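Local coordinates for protein glucokinase (Enterococcus faecalis, PDB 2QM1) that probably catalyses the ATP-dependent phosphorylation of glucose to glucose 6-phosphate, as a zinc-containing kinase of the ROK family, at residues V196-V199 with A200-S204; G235-F238 with A239-V242; V243-V246 with C247-G251; P293-R296 with N297-I301. All blocks are in the same frame, centred on the assembly; numbering follows the deposited sequence.

Contact 1 of 4, residues V196-V199 with A200-S204; sequences VVRV and ARHLS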
ATOM      1  N   VAL B 196     -12.200  -1.789  21.338  1.00 44.65           N
ATOM      2  CA  VAL B 196     -12.632  -0.528  21.946  1.00 43.18           C
ATOM      3  C   VAL B 196     -12.889  -0.675  23.458  1.00 43.42           C
ATOM      4  O   VAL B 196     -12.470   0.157  24.263  1.00 42.59           O
ATOM      5  CB  VAL B 196     -13.880   0.021  21.258  1.00 43.36           C
ATOM      6  CG1 VAL B 196     -14.474   1.241  22.068  1.00 44.39           C
ATOM      7  CG2 VAL B 196     -13.606   0.417  19.801  1.00 42.83           C
ATOM      8  N   VAL B 197     -13.579  -1.757  23.815  1.00 43.07           N
ATOM      9  CA  VAL B 197     -13.803  -2.178  25.186  1.00 41.74           C
ATOM     10  C   VAL B 197     -12.462  -2.412  25.854  1.00 41.43           C
ATOM     11  O   VAL B 197     -12.213  -1.932  26.959  1.00 41.41           O
ATOM     12  CB  VAL B 197     -14.678  -3.489  25.193  1.00 41.84           C
ATOM     13  CG1 VAL B 197     -14.606  -4.288  26.588  1.00 41.95           C
ATOM     14  CG2 VAL B 197     -16.107  -3.173  24.787  1.00 40.67           C
ATOM     15  N   ARG B 198     -11.569  -3.141  25.201  1.00 41.20           N
ATOM     16  CA  ARG B 198     -10.275  -3.368  25.819  1.00 42.60           C
ATOM     17  C   ARG B 198      -9.558  -2.038  26.065  1.00 41.52           C
ATOM     18  O   ARG B 198      -8.978  -1.843  27.110  1.00 43.51           O
ATOM     19  CB  ARG B 198      -9.434  -4.315  24.972  1.00 43.13           C
ATOM     20  CG  ARG B 198      -8.219  -4.889  25.654  1.00 49.08           C
ATOM     21  CD  ARG B 198      -7.821  -6.187  24.921  1.00 53.73           C
ATOM     22  NE  ARG B 198      -8.054  -6.010  23.500  1.00 56.27           N
ATOM     23  CZ  ARG B 198      -8.708  -6.845  22.689  1.00 57.94           C
ATOM     24  NH1 ARG B 198      -9.199  -8.017  23.098  1.00 55.66           N
ATOM     25  NH2 ARG B 198      -8.841  -6.493  21.422  1.00 57.33           N
ATOM     26  N   VAL B 199      -9.634  -1.100  25.133  1.00 40.94           N
ATOM     27  CA  VAL B 199      -8.965   0.189  25.333  1.00 40.51           C
ATOM     28  C   VAL B 199      -9.639   0.888  26.518  1.00 41.09           C
ATOM     29  O   VAL B 199      -9.003   1.606  27.281  1.00 41.05           O
ATOM     30  CB  VAL B 199      -9.077   1.093  24.072  1.00 39.36           C
ATOM     31  CG1 VAL B 199      -8.876   2.560  24.421  1.00 37.93           C
ATOM     32  CG2 VAL B 199      -8.082   0.637  22.959  1.00 38.33           C
ATOM     33  N   ALA B 200     -10.958   0.724  26.627  1.00 41.30           N
ATOM     34  CA  ALA B 200     -11.677   1.402  27.697  1.00 42.14           C
ATOM     35  C   ALA B 200     -11.360   0.734  29.065  1.00 42.43           C
ATOM     36  O   ALA B 200     -11.142   1.436  30.057  1.00 42.75           O
ATOM     37  CB  ALA B 200     -13.195   1.448  27.383  1.00 40.63           C
ATOM     38  N   ARG B 201     -11.311  -0.605  29.071  0.60 43.06           N
ATOM     39  CA  ARG B 201     -10.932  -1.433  30.248  0.60 43.97           C
ATOM     40  C   ARG B 201      -9.601  -1.044  30.847  0.60 45.37           C
ATOM     41  O   ARG B 201      -9.351  -1.283  32.028  0.60 46.36           O
ATOM     42  CB  ARG B 201     -10.859  -2.930  29.880  0.60 42.72           C
ATOM     43  CG  ARG B 201     -12.012  -3.715  30.370  0.60 39.28           C
ATOM     44  CD  ARG B 201     -12.206  -4.986  29.574  0.60 37.23           C
ATOM     45  NE  ARG B 201     -13.534  -5.503  29.786  0.60 32.08           N
ATOM     46  CZ  ARG B 201     -13.971  -6.672  29.342  0.60 33.23           C
ATOM     47  NH1 ARG B 201     -13.171  -7.485  28.658  0.60 32.91           N
ATOM     48  NH2 ARG B 201     -15.208  -7.033  29.607  0.60 30.79           N
ATOM     49  N   HIS B 202      -8.741  -0.455  30.025  1.00 46.78           N
ATOM     50  CA  HIS B 202      -7.401  -0.128  30.459  1.00 48.43           C
ATOM     51  C   HIS B 202      -7.129   1.329  30.709  1.00 48.00           C
ATOM     52  O   HIS B 202      -6.233   1.643  31.450  1.00 49.20           O
ATOM     53  CB  HIS B 202      -6.379  -0.837  29.571  1.00 48.97           C
ATOM     54  CG  HIS B 202      -6.392  -2.324  29.772  1.00 51.52           C
ATOM     55  ND1 HIS B 202      -5.743  -2.936  30.827  1.00 53.85           N
ATOM     56  CD2 HIS B 202      -7.018  -3.312  29.093  1.00 52.34           C
ATOM     57  CE1 HIS B 202      -5.950  -4.237  30.774  1.00 54.58           C
ATOM     58  NE2 HIS B 202      -6.724  -4.491  29.733  1.00 56.92           N
ATOM     59  N   LEU B 203      -7.957   2.203  30.152  1.00 48.71           N
ATOM     60  CA  LEU B 203      -7.912   3.625  30.427  1.00 48.26           C
ATOM     61  C   LEU B 203      -8.712   4.009  31.666  1.00 49.11           C
ATOM     62  O   LEU B 203      -8.635   5.143  32.142  1.00 48.72           O
ATOM     63  CB  LEU B 203      -8.482   4.388  29.241  1.00 48.72           C
ATOM     64  CG  LEU B 203      -7.671   4.630  27.988  1.00 47.63           C
ATOM     65  CD1 LEU B 203      -8.541   5.418  27.039  1.00 49.99           C
ATOM     66  CD2 LEU B 203      -6.519   5.480  28.365  1.00 50.82           C
ATOM     67  N   SER B 204      -9.523   3.072  32.142  1.00 49.67           N
ATOM     68  CA  SER B 204     -10.430   3.287  33.266  1.00 50.87           C
ATOM     69  C   SER B 204      -9.666   3.796  34.487  1.00 50.85           C
ATOM     70  O   SER B 204     -10.078   4.745  35.137  1.00 50.77           O
ATOM     71  CB  SER B 204     -11.175   1.990  33.586  1.00 50.20           C
ATOM     72  OG  SER B 204     -11.660   1.985  34.911  1.00 52.67           O
TER
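Leu203 and Val199, one helical turn apart, illustrate how a buried leucine rests on the residue four positions before it. CB of Leu203 lies 3.4 Å from Val199 O. Because CG is set beside the backbone N (chi1 -79°), it keeps to that same carbonyl, and CD1 then runs on to Val199 CG1 at 3.9 Å, the two side chains lying side by side. The other branch, CD2, leaves the pair for Arg245 on helix 237-261. The backbone beneath supplies the frame: Leu203 N donates to Val199 O over 3.1 Å, and Arg201 N reaches Val197 O at 2.7 Å in a nearly straight bond.

The outer side is built differently. In the deposited conformer described here, one of two, Arg201 lays a face of its guanidinium over Val197 CG1, which is 3.6 Å from NE. His202 turns the edge of its ring to the backbone instead, with CD2 3.2 Å from Arg198 O in the ring plane, while its other surroundings include the ring of Phe177. The polar end of Arg198 is held by Thr189 O through NH2.

Val196, Val199, Ala200 and Leu203 all point their apolar groups at helix 237-261, and Val196 also meets helix 225-233. Helix 193-203 is thereby packed against helices 237-261 and 225-233, with Arg198 on the flank nearer the zinc site.

Contact 2 of 4, residues G235-F238 with A239-V242; sequences GDHF and ALMV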
ATOM      1  N   GLY B 235     -21.490  13.749  25.509  1.00 56.52           N
ATOM      2  CA  GLY B 235     -20.668  14.519  26.470  1.00 55.40           C
ATOM      3  C   GLY B 235     -19.945  13.822  27.627  1.00 54.68           C
ATOM      4  O   GLY B 235     -19.356  14.498  28.482  1.00 55.13           O
ATOM      5  N   ASP B 236     -19.970  12.485  27.648  1.00 53.75           N
ATOM      6  CA  ASP B 236     -19.350  11.644  28.685  1.00 52.78           C
ATOM      7  C   ASP B 236     -17.830  11.737  28.604  1.00 52.50           C
ATOM      8  O   ASP B 236     -17.207  11.251  27.630  1.00 51.86           O
ATOM      9  CB  ASP B 236     -19.811  10.182  28.501  1.00 52.83           C
ATOM     10  CG  ASP B 236     -19.334   9.239  29.612  1.00 53.54           C
ATOM     11  OD1 ASP B 236     -20.052   8.243  29.899  1.00 53.22           O
ATOM     12  OD2 ASP B 236     -18.248   9.464  30.181  1.00 53.24           O
ATOM     13  N   HIS B 237     -17.239  12.364  29.629  1.00 51.75           N
ATOM     14  CA  HIS B 237     -15.816  12.678  29.626  1.00 51.55           C
ATOM     15  C   HIS B 237     -14.952  11.393  29.505  1.00 50.58           C
ATOM     16  O   HIS B 237     -13.868  11.424  28.934  1.00 51.03           O
ATOM     17  CB  HIS B 237     -15.432  13.481  30.872  1.00 51.91           C
ATOM     18  CG  HIS B 237     -15.897  14.912  30.869  1.00 54.69           C
ATOM     19  ND1 HIS B 237     -16.920  15.379  30.073  1.00 58.07           N
ATOM     20  CD2 HIS B 237     -15.503  15.969  31.622  1.00 57.82           C
ATOM     21  CE1 HIS B 237     -17.113  16.666  30.306  1.00 58.65           C
ATOM     22  NE2 HIS B 237     -16.264  17.049  31.242  1.00 58.84           N
ATOM     23  N   PHE B 238     -15.462  10.262  29.995  1.00 48.77           N
ATOM     24  CA  PHE B 238     -14.734   9.018  29.854  1.00 47.41           C
ATOM     25  C   PHE B 238     -14.839   8.468  28.443  1.00 47.42           C
ATOM     26  O   PHE B 238     -13.828   8.132  27.849  1.00 47.77           O
ATOM     27  CB  PHE B 238     -15.133   7.950  30.902  1.00 46.92           C
ATOM     28  CG  PHE B 238     -14.291   6.686  30.818  1.00 44.22           C
ATOM     29  CD1 PHE B 238     -12.900   6.745  30.988  1.00 43.03           C
ATOM     30  CD2 PHE B 238     -14.883   5.449  30.564  1.00 43.56           C
ATOM     31  CE1 PHE B 238     -12.100   5.612  30.892  1.00 41.47           C
ATOM     32  CE2 PHE B 238     -14.110   4.294  30.480  1.00 40.87           C
ATOM     33  CZ  PHE B 238     -12.699   4.371  30.641  1.00 45.01           C
ATOM     34  N   ALA B 239     -16.054   8.363  27.917  1.00 47.16           N
ATOM     35  CA  ALA B 239     -16.248   8.000  26.517  1.00 46.84           C
ATOM     36  C   ALA B 239     -15.393   8.828  25.561  1.00 46.72           C
ATOM     37  O   ALA B 239     -14.970   8.343  24.513  1.00 46.95           O
ATOM     38  CB  ALA B 239     -17.693   8.088  26.143  1.00 46.08           C
ATOM     39  N   LEU B 240     -15.137  10.075  25.927  1.00 46.65           N
ATOM     40  CA  LEU B 240     -14.401  10.999  25.061  1.00 46.68           C
ATOM     41  C   LEU B 240     -12.903  10.692  25.091  1.00 46.69           C
ATOM     42  O   LEU B 240     -12.199  10.919  24.101  1.00 46.56           O
ATOM     43  CB  LEU B 240     -14.653  12.463  25.486  1.00 47.16           C
ATOM     44  CG  LEU B 240     -16.021  13.049  25.118  1.00 46.97           C
ATOM     45  CD1 LEU B 240     -16.359  14.314  25.926  1.00 49.55           C
ATOM     46  CD2 LEU B 240     -16.062  13.286  23.590  1.00 49.02           C
HETATM   47  N   MSE B 241     -12.432  10.220  26.243  1.00 46.50           N
HETATM   48  CA  MSE B 241     -11.057   9.766  26.413  1.00 48.03           C
HETATM   49  C   MSE B 241     -10.816   8.488  25.594  1.00 46.29           C
HETATM   50  O   MSE B 241      -9.774   8.384  24.934  1.00 46.01           O
HETATM   51  CB  MSE B 241     -10.758   9.541  27.897  1.00 48.04           C
HETATM   52  CG  MSE B 241      -9.283   9.354  28.265  1.00 50.29           C
HETATM   53 SE   MSE B 241      -9.003   8.858  30.157  0.55 55.71          SE
HETATM   54  CE  MSE B 241      -9.013  10.685  30.813  1.00 44.85           C
ATOM     55  N   VAL B 242     -11.785   7.558  25.618  1.00 44.67           N
ATOM     56  CA  VAL B 242     -11.701   6.262  24.880  1.00 44.27           C
ATOM     57  C   VAL B 242     -11.754   6.435  23.369  1.00 44.32           C
ATOM     58  O   VAL B 242     -10.860   5.975  22.673  1.00 43.78           O
ATOM     59  CB  VAL B 242     -12.793   5.236  25.326  1.00 44.47           C
ATOM     60  CG1 VAL B 242     -12.617   3.888  24.603  1.00 43.08           C
ATOM     61  CG2 VAL B 242     -12.771   5.045  26.846  1.00 43.36           C
TER
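Asp236 caps the helix that opens with His237, and its OD2 is the acceptor that serves two amides of the first turn. Phe238 N donates to it over 2.9 Å, meeting the carboxylate on its anti side and 21° out of its plane; Ala239 N adds a weaker bond of 3.3 Å. With CG anti to its own N (chi1 -174°), the carboxylate reaches forward to first-turn amides that have no earlier helical carbonyl to use. The other oxygen, OD1, accepts from Leu213 N, so both ends of the carboxylate are engaged and its rotation is fixed.

From here the main chain takes over. Asp236 O receives Leu240 N at 2.9 Å, and Phe238 O receives Val242 N at 3.1 Å, both donors lying close to the C=O direction. Met241 N, in this selenomethionine-labelled protein, reaches His237 O from above the carbonyl plane, with only a weak second bond to Phe238 O. His237 ND1 turns backward to donate to Gly235 O over 3.0 Å, nearly in the plane of its ring, tying the first turn to the residue before the cap.

Among the apolar groups, Val242 CG2 sits over one face of the Phe238 ring in a CH-pi contact, 4.0 Å from the centroid, while the ring also meets Phe207.

The whole is a helix-to-helix junction: a Schellman motif at Gly235, whose positive phi ends the preceding helix, followed at once by an aspartate N-cap that starts helix 237-261.

Contact 3 of 4, residues V243-V246 with C247-G251; sequences VDRV and CFYLG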
ATOM      1  N   VAL B 243     -12.802   7.099  22.872  1.00 44.67           N
ATOM      2  CA  VAL B 243     -12.883   7.544  21.469  1.00 45.03           C
ATOM      3  C   VAL B 243     -11.591   8.225  20.973  1.00 44.72           C
ATOM      4  O   VAL B 243     -11.079   7.867  19.947  1.00 45.59           O
ATOM      5  CB  VAL B 243     -14.109   8.486  21.249  1.00 44.19           C
ATOM      6  CG1 VAL B 243     -13.994   9.267  19.989  1.00 46.10           C
ATOM      7  CG2 VAL B 243     -15.416   7.713  21.260  1.00 44.74           C
ATOM      8  N   ASP B 244     -11.092   9.196  21.719  1.00 45.05           N
ATOM      9  CA  ASP B 244      -9.817   9.888  21.466  1.00 45.39           C
ATOM     10  C   ASP B 244      -8.628   8.945  21.273  1.00 44.60           C
ATOM     11  O   ASP B 244      -7.854   9.064  20.321  1.00 43.64           O
ATOM     12  CB  ASP B 244      -9.533  10.778  22.660  1.00 45.74           C
ATOM     13  CG  ASP B 244      -9.171  12.166  22.275  1.00 50.46           C
ATOM     14  OD1 ASP B 244      -8.329  12.340  21.362  1.00 55.05           O
ATOM     15  OD2 ASP B 244      -9.740  13.105  22.897  1.00 57.00           O
ATOM     16  N   ARG B 245      -8.499   7.985  22.179  1.00 43.36           N
ATOM     17  CA  ARG B 245      -7.457   7.003  22.052  1.00 41.88           C
ATOM     18  C   ARG B 245      -7.683   6.150  20.803  1.00 40.27           C
ATOM     19  O   ARG B 245      -6.740   5.864  20.066  1.00 36.96           O
ATOM     20  CB  ARG B 245      -7.411   6.120  23.304  1.00 42.31           C
ATOM     21  CG  ARG B 245      -6.308   5.071  23.268  1.00 46.29           C
ATOM     22  CD  ARG B 245      -4.901   5.734  23.064  1.00 55.35           C
ATOM     23  NE  ARG B 245      -4.185   5.706  24.329  1.00 61.86           N
ATOM     24  CZ  ARG B 245      -4.075   6.719  25.157  1.00 62.64           C
ATOM     25  NH1 ARG B 245      -3.441   6.546  26.304  1.00 67.98           N
ATOM     26  NH2 ARG B 245      -4.586   7.894  24.838  1.00 66.90           N
ATOM     27  N   VAL B 246      -8.941   5.741  20.581  1.00 39.79           N
ATOM     28  CA  VAL B 246      -9.261   4.829  19.480  1.00 39.90           C
ATOM     29  C   VAL B 246      -8.961   5.491  18.122  1.00 40.11           C
ATOM     30  O   VAL B 246      -8.403   4.844  17.207  1.00 40.10           O
ATOM     31  CB  VAL B 246     -10.744   4.250  19.539  1.00 39.54           C
ATOM     32  CG1 VAL B 246     -11.122   3.663  18.217  1.00 41.01           C
ATOM     33  CG2 VAL B 246     -10.908   3.130  20.628  1.00 38.28           C
ATOM     34  N   CYS B 247      -9.328   6.763  17.991  1.00 39.61           N
ATOM     35  CA  CYS B 247      -9.225   7.461  16.696  1.00 39.89           C
ATOM     36  C   CYS B 247      -7.806   7.906  16.402  1.00 40.03           C
ATOM     37  O   CYS B 247      -7.446   8.030  15.232  1.00 40.13           O
ATOM     38  CB  CYS B 247     -10.208   8.633  16.643  1.00 39.10           C
ATOM     39  SG  CYS B 247     -11.956   7.989  16.670  1.00 41.49           S
ATOM     40  N   PHE B 248      -7.018   8.118  17.470  1.00 40.10           N
ATOM     41  CA  PHE B 248      -5.534   8.264  17.384  1.00 41.16           C
ATOM     42  C   PHE B 248      -4.952   7.094  16.567  1.00 40.84           C
ATOM     43  O   PHE B 248      -4.271   7.279  15.551  1.00 40.86           O
ATOM     44  CB  PHE B 248      -4.908   8.376  18.801  1.00 39.99           C
ATOM     45  CG  PHE B 248      -3.396   8.353  18.816  1.00 40.76           C
ATOM     46  CD1 PHE B 248      -2.669   9.535  18.700  1.00 40.73           C
ATOM     47  CD2 PHE B 248      -2.704   7.133  18.903  1.00 41.53           C
ATOM     48  CE1 PHE B 248      -1.286   9.508  18.683  1.00 42.34           C
ATOM     49  CE2 PHE B 248      -1.342   7.092  18.876  1.00 40.78           C
ATOM     50  CZ  PHE B 248      -0.618   8.301  18.771  1.00 44.04           C
ATOM     51  N   TYR B 249      -5.271   5.885  16.990  1.00 40.87           N
ATOM     52  CA  TYR B 249      -4.686   4.695  16.370  1.00 40.25           C
ATOM     53  C   TYR B 249      -5.240   4.500  14.965  1.00 40.04           C
ATOM     54  O   TYR B 249      -4.502   4.136  14.077  1.00 39.58           O
ATOM     55  CB  TYR B 249      -4.996   3.443  17.199  1.00 40.26           C
ATOM     56  CG  TYR B 249      -4.231   3.337  18.514  1.00 41.70           C
ATOM     57  CD1 TYR B 249      -2.841   3.400  18.543  1.00 40.47           C
ATOM     58  CD2 TYR B 249      -4.909   3.148  19.719  1.00 41.63           C
ATOM     59  CE1 TYR B 249      -2.126   3.286  19.750  1.00 42.45           C
ATOM     60  CE2 TYR B 249      -4.202   3.018  20.942  1.00 43.93           C
ATOM     61  CZ  TYR B 249      -2.819   3.084  20.935  1.00 43.73           C
ATOM     62  OH  TYR B 249      -2.123   2.972  22.116  1.00 45.88           O
ATOM     63  N   LEU B 250      -6.545   4.708  14.783  1.00 39.06           N
ATOM     64  CA  LEU B 250      -7.099   4.666  13.431  1.00 39.71           C
ATOM     65  C   LEU B 250      -6.501   5.760  12.599  1.00 38.68           C
ATOM     66  O   LEU B 250      -6.266   5.533  11.437  1.00 38.46           O
ATOM     67  CB  LEU B 250      -8.628   4.770  13.393  1.00 39.17           C
ATOM     68  CG  LEU B 250      -9.404   3.561  13.929  1.00 39.81           C
ATOM     69  CD1 LEU B 250     -10.697   4.076  14.536  1.00 37.77           C
ATOM     70  CD2 LEU B 250      -9.686   2.579  12.783  1.00 43.72           C
ATOM     71  N   GLY B 251      -6.280   6.950  13.181  1.00 38.27           N
ATOM     72  CA  GLY B 251      -5.609   8.018  12.441  1.00 37.81           C
ATOM     73  C   GLY B 251      -4.152   7.710  12.035  1.00 37.35           C
ATOM     74  O   GLY B 251      -3.720   8.078  10.945  1.00 38.39           O
TER
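Val246 and Leu250 form the close-packed side of this stretch of helix 237-261. CG1 of Val246 is 3.7 Å from CD1 of Leu250, the two side chains running alongside each other, and Leu250 N donates to Val246 O over 3.1 Å in an almost straight bond. Nearby, Val243 CG1 faces Cys247 SG at 4.1 Å, and both residues are covered by Phe229 of helix 225-233 and by helix 277-289.

The partly exposed side carries Arg245 and Tyr249, with Val199 and Leu203 of helix 193-203 lying against the arginine. Here Arg245 bends at chi2 (57°), which lays its aliphatic part along the ring: CD is 3.5 Å from Tyr249 CE2. The backbone bond under this pair, Tyr249 N to Arg245 O, is weak at 3.4 Å. Phe248 leans CD2 over a face of the neighbouring tyrosine and packs outward on Phe290 and on Pro174 of the second subunit.

Chemically, then, the two sides differ: the buried one is held by aliphatic and sulfur contacts, whereas the partly exposed one combines a methylene-to-ring contact with a weak backbone bond, its guanidinium standing steeply to the ring (planes 81° apart), unstacked and beside a glycerol molecule.

Contact 4 of 4, residues P293-R296 with N297-I301; sequences PQVR and NSTKI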
ATOM      1  N   PRO B 293       1.833  17.121   3.834  1.00 37.79           N
ATOM      2  CA  PRO B 293       0.899  18.062   3.187  1.00 37.46           C
ATOM      3  C   PRO B 293       0.193  17.627   1.882  1.00 37.30           C
ATOM      4  O   PRO B 293      -1.001  17.813   1.747  1.00 39.14           O
ATOM      5  CB  PRO B 293       1.782  19.260   2.913  1.00 37.67           C
ATOM      6  CG  PRO B 293       2.735  19.267   4.129  1.00 39.05           C
ATOM      7  CD  PRO B 293       3.094  17.794   4.215  1.00 38.01           C
ATOM      8  N   GLN B 294       0.934  17.072   0.937  0.60 37.55           N
ATOM      9  CA  GLN B 294       0.335  16.695  -0.319  0.60 36.78           C
ATOM     10  C   GLN B 294      -0.768  15.616  -0.108  0.60 36.42           C
ATOM     11  O   GLN B 294      -1.762  15.566  -0.839  0.60 36.70           O
ATOM     12  CB  GLN B 294       1.440  16.286  -1.300  0.60 36.49           C
ATOM     13  CG  GLN B 294       2.408  17.439  -1.688  0.60 37.44           C
ATOM     14  CD  GLN B 294       3.699  17.572  -0.827  0.60 37.26           C
ATOM     15  OE1 GLN B 294       3.721  17.315   0.388  0.60 30.92           O
ATOM     16  NE2 GLN B 294       4.778  18.019  -1.483  0.60 39.83           N
ATOM     17  N   VAL B 295      -0.608  14.775   0.919  1.00 36.23           N
ATOM     18  CA  VAL B 295      -1.597  13.754   1.227  1.00 35.67           C
ATOM     19  C   VAL B 295      -2.770  14.345   2.016  1.00 36.05           C
ATOM     20  O   VAL B 295      -3.925  14.005   1.784  1.00 35.31           O
ATOM     21  CB  VAL B 295      -0.965  12.521   1.952  1.00 35.93           C
ATOM     22  CG1 VAL B 295      -2.081  11.588   2.520  1.00 34.43           C
ATOM     23  CG2 VAL B 295       0.042  11.778   0.989  1.00 30.93           C
ATOM     24  N   ARG B 296      -2.452  15.237   2.943  1.00 36.93           N
ATOM     25  CA  ARG B 296      -3.460  15.946   3.745  1.00 39.18           C
ATOM     26  C   ARG B 296      -4.495  16.646   2.892  1.00 38.37           C
ATOM     27  O   ARG B 296      -5.665  16.723   3.251  1.00 37.90           O
ATOM     28  CB  ARG B 296      -2.815  17.094   4.495  1.00 40.21           C
ATOM     29  CG  ARG B 296      -1.899  16.720   5.555  1.00 45.73           C
ATOM     30  CD  ARG B 296      -1.332  17.993   6.032  1.00 51.15           C
ATOM     31  NE  ARG B 296      -1.591  18.081   7.425  1.00 50.09           N
ATOM     32  CZ  ARG B 296      -1.904  19.177   8.085  1.00 40.38           C
ATOM     33  NH1 ARG B 296      -2.040  20.334   7.488  1.00 42.35           N
ATOM     34  NH2 ARG B 296      -2.116  19.056   9.372  1.00 43.13           N
ATOM     35  N   ASN B 297      -4.028  17.227   1.800  1.00 38.40           N
ATOM     36  CA  ASN B 297      -4.833  18.132   1.008  1.00 37.54           C
ATOM     37  C   ASN B 297      -5.473  17.370  -0.116  1.00 38.71           C
ATOM     38  O   ASN B 297      -6.088  17.974  -1.007  1.00 38.74           O
ATOM     39  CB  ASN B 297      -3.959  19.238   0.453  1.00 36.80           C
ATOM     40  CG  ASN B 297      -3.348  20.137   1.559  1.00 38.82           C
ATOM     41  OD1 ASN B 297      -2.213  20.576   1.469  1.00 43.37           O
ATOM     42  ND2 ASN B 297      -4.103  20.380   2.579  1.00 31.24           N
ATOM     43  N   SER B 298      -5.317  16.048  -0.116  1.00 37.76           N
ATOM     44  CA  SER B 298      -5.919  15.271  -1.205  1.00 37.67           C
ATOM     45  C   SER B 298      -6.759  14.039  -0.761  1.00 38.22           C
ATOM     46  O   SER B 298      -7.917  13.932  -1.146  1.00 38.08           O
ATOM     47  CB  SER B 298      -4.864  14.910  -2.261  1.00 37.81           C
ATOM     48  OG  SER B 298      -3.771  14.181  -1.705  1.00 36.22           O
ATOM     49  N   THR B 299      -6.194  13.162   0.080  1.00 38.63           N
ATOM     50  CA  THR B 299      -6.894  11.952   0.537  1.00 38.65           C
ATOM     51  C   THR B 299      -8.007  12.282   1.539  1.00 38.71           C
ATOM     52  O   THR B 299      -7.797  13.045   2.491  1.00 36.68           O
ATOM     53  CB  THR B 299      -5.931  10.877   1.086  1.00 40.60           C
ATOM     54  OG1 THR B 299      -5.001  10.443   0.039  1.00 39.79           O
ATOM     55  CG2 THR B 299      -6.748   9.647   1.602  1.00 40.05           C
ATOM     56  N   LYS B 300      -9.220  11.776   1.258  1.00 38.43           N
ATOM     57  CA  LYS B 300     -10.380  12.125   2.100  1.00 40.65           C
ATOM     58  C   LYS B 300     -10.799  10.980   3.002  1.00 39.99           C
ATOM     59  O   LYS B 300     -10.751   9.815   2.579  1.00 40.61           O
ATOM     60  CB  LYS B 300     -11.559  12.564   1.234  1.00 40.51           C
ATOM     61  CG  LYS B 300     -11.219  13.828   0.397  1.00 42.28           C
ATOM     62  CD  LYS B 300     -12.341  14.193  -0.569  1.00 45.12           C
ATOM     63  CE  LYS B 300     -12.200  13.435  -1.893  1.00 50.71           C
ATOM     64  NZ  LYS B 300     -12.532  14.409  -2.981  1.00 54.77           N
ATOM     65  N   ILE B 301     -11.191  11.308   4.233  1.00 38.74           N
ATOM     66  CA  ILE B 301     -11.706  10.286   5.179  1.00 38.80           C
ATOM     67  C   ILE B 301     -13.258  10.231   5.085  1.00 39.11           C
ATOM     68  O   ILE B 301     -13.946  11.196   5.405  1.00 37.69           O
ATOM     69  CB  ILE B 301     -11.225  10.512   6.637  1.00 38.38           C
ATOM     70  CG1 ILE B 301      -9.677  10.503   6.753  1.00 35.29           C
ATOM     71  CG2 ILE B 301     -11.817   9.455   7.587  1.00 39.28           C
ATOM     72  CD1 ILE B 301      -8.934   9.286   5.942  1.00 30.20           C
TER
HETATM   73  O   HOH W   1      -7.853  15.783   2.187  1.00 24.85           O
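The carboxamide of Asn297 has one face turned to the last helical turn: Pro293 O sits over it, 3.3 Å from CG, and CB of Arg296 lies over the same face, 4.0 Å from ND2. Pro293 O is also 3.0 Å from OD1, a contact between two acceptors and not a hydrogen bond. The donor that satisfies Pro293 O is Asn297 N.

A second flat group, the carbonyl of Val295, takes two donors from different directions. Thr299 N arrives in the carbonyl plane at 3.0 Å, while Ser298 N comes from above, 68° out of it. Ser298 places OG between its own N and carbonyl carbon (chi1 57°), and from there the hydroxyl donates to Gln294 O over 2.6 Å. Water 1 donates to Arg296 O and, at 2.8 Å, to Thr299 O, bridging the turn. Thr299 OG1 is engaged outside it, with Pro263 O, and Arg296 NE with Gln288 O.

All four carbonyls from Pro293 to Arg296 thus have donors, although the chain leaves helical geometry at Asn297 on its way to strand 300-303: Ser298 OG and a water supply, for Gln294 and Arg296, what backbone amides do not.

Overall arrangement
Each of the four contacts is local, closing a turn between adjoining segments, so none nests in or crosses another. From the N terminus, contact 1 comes first, on helix 193-203. After two further helices the chain reaches contact 2, at the start of helix 237-261, and contact 3 continues directly along that same helix. Contact 1 touches both: Ala200 and Ser204 meet the Phe238 ring, and Val199 packs on Arg245, so one long helix receives the earlier one along two successive portions. Contact 4 stands apart, its centre about 18 Å from that of contact 3, where helix 293-296 leads into strand 300-303, outermost beside strand 265-269 in the second of two five-stranded mixed sheets.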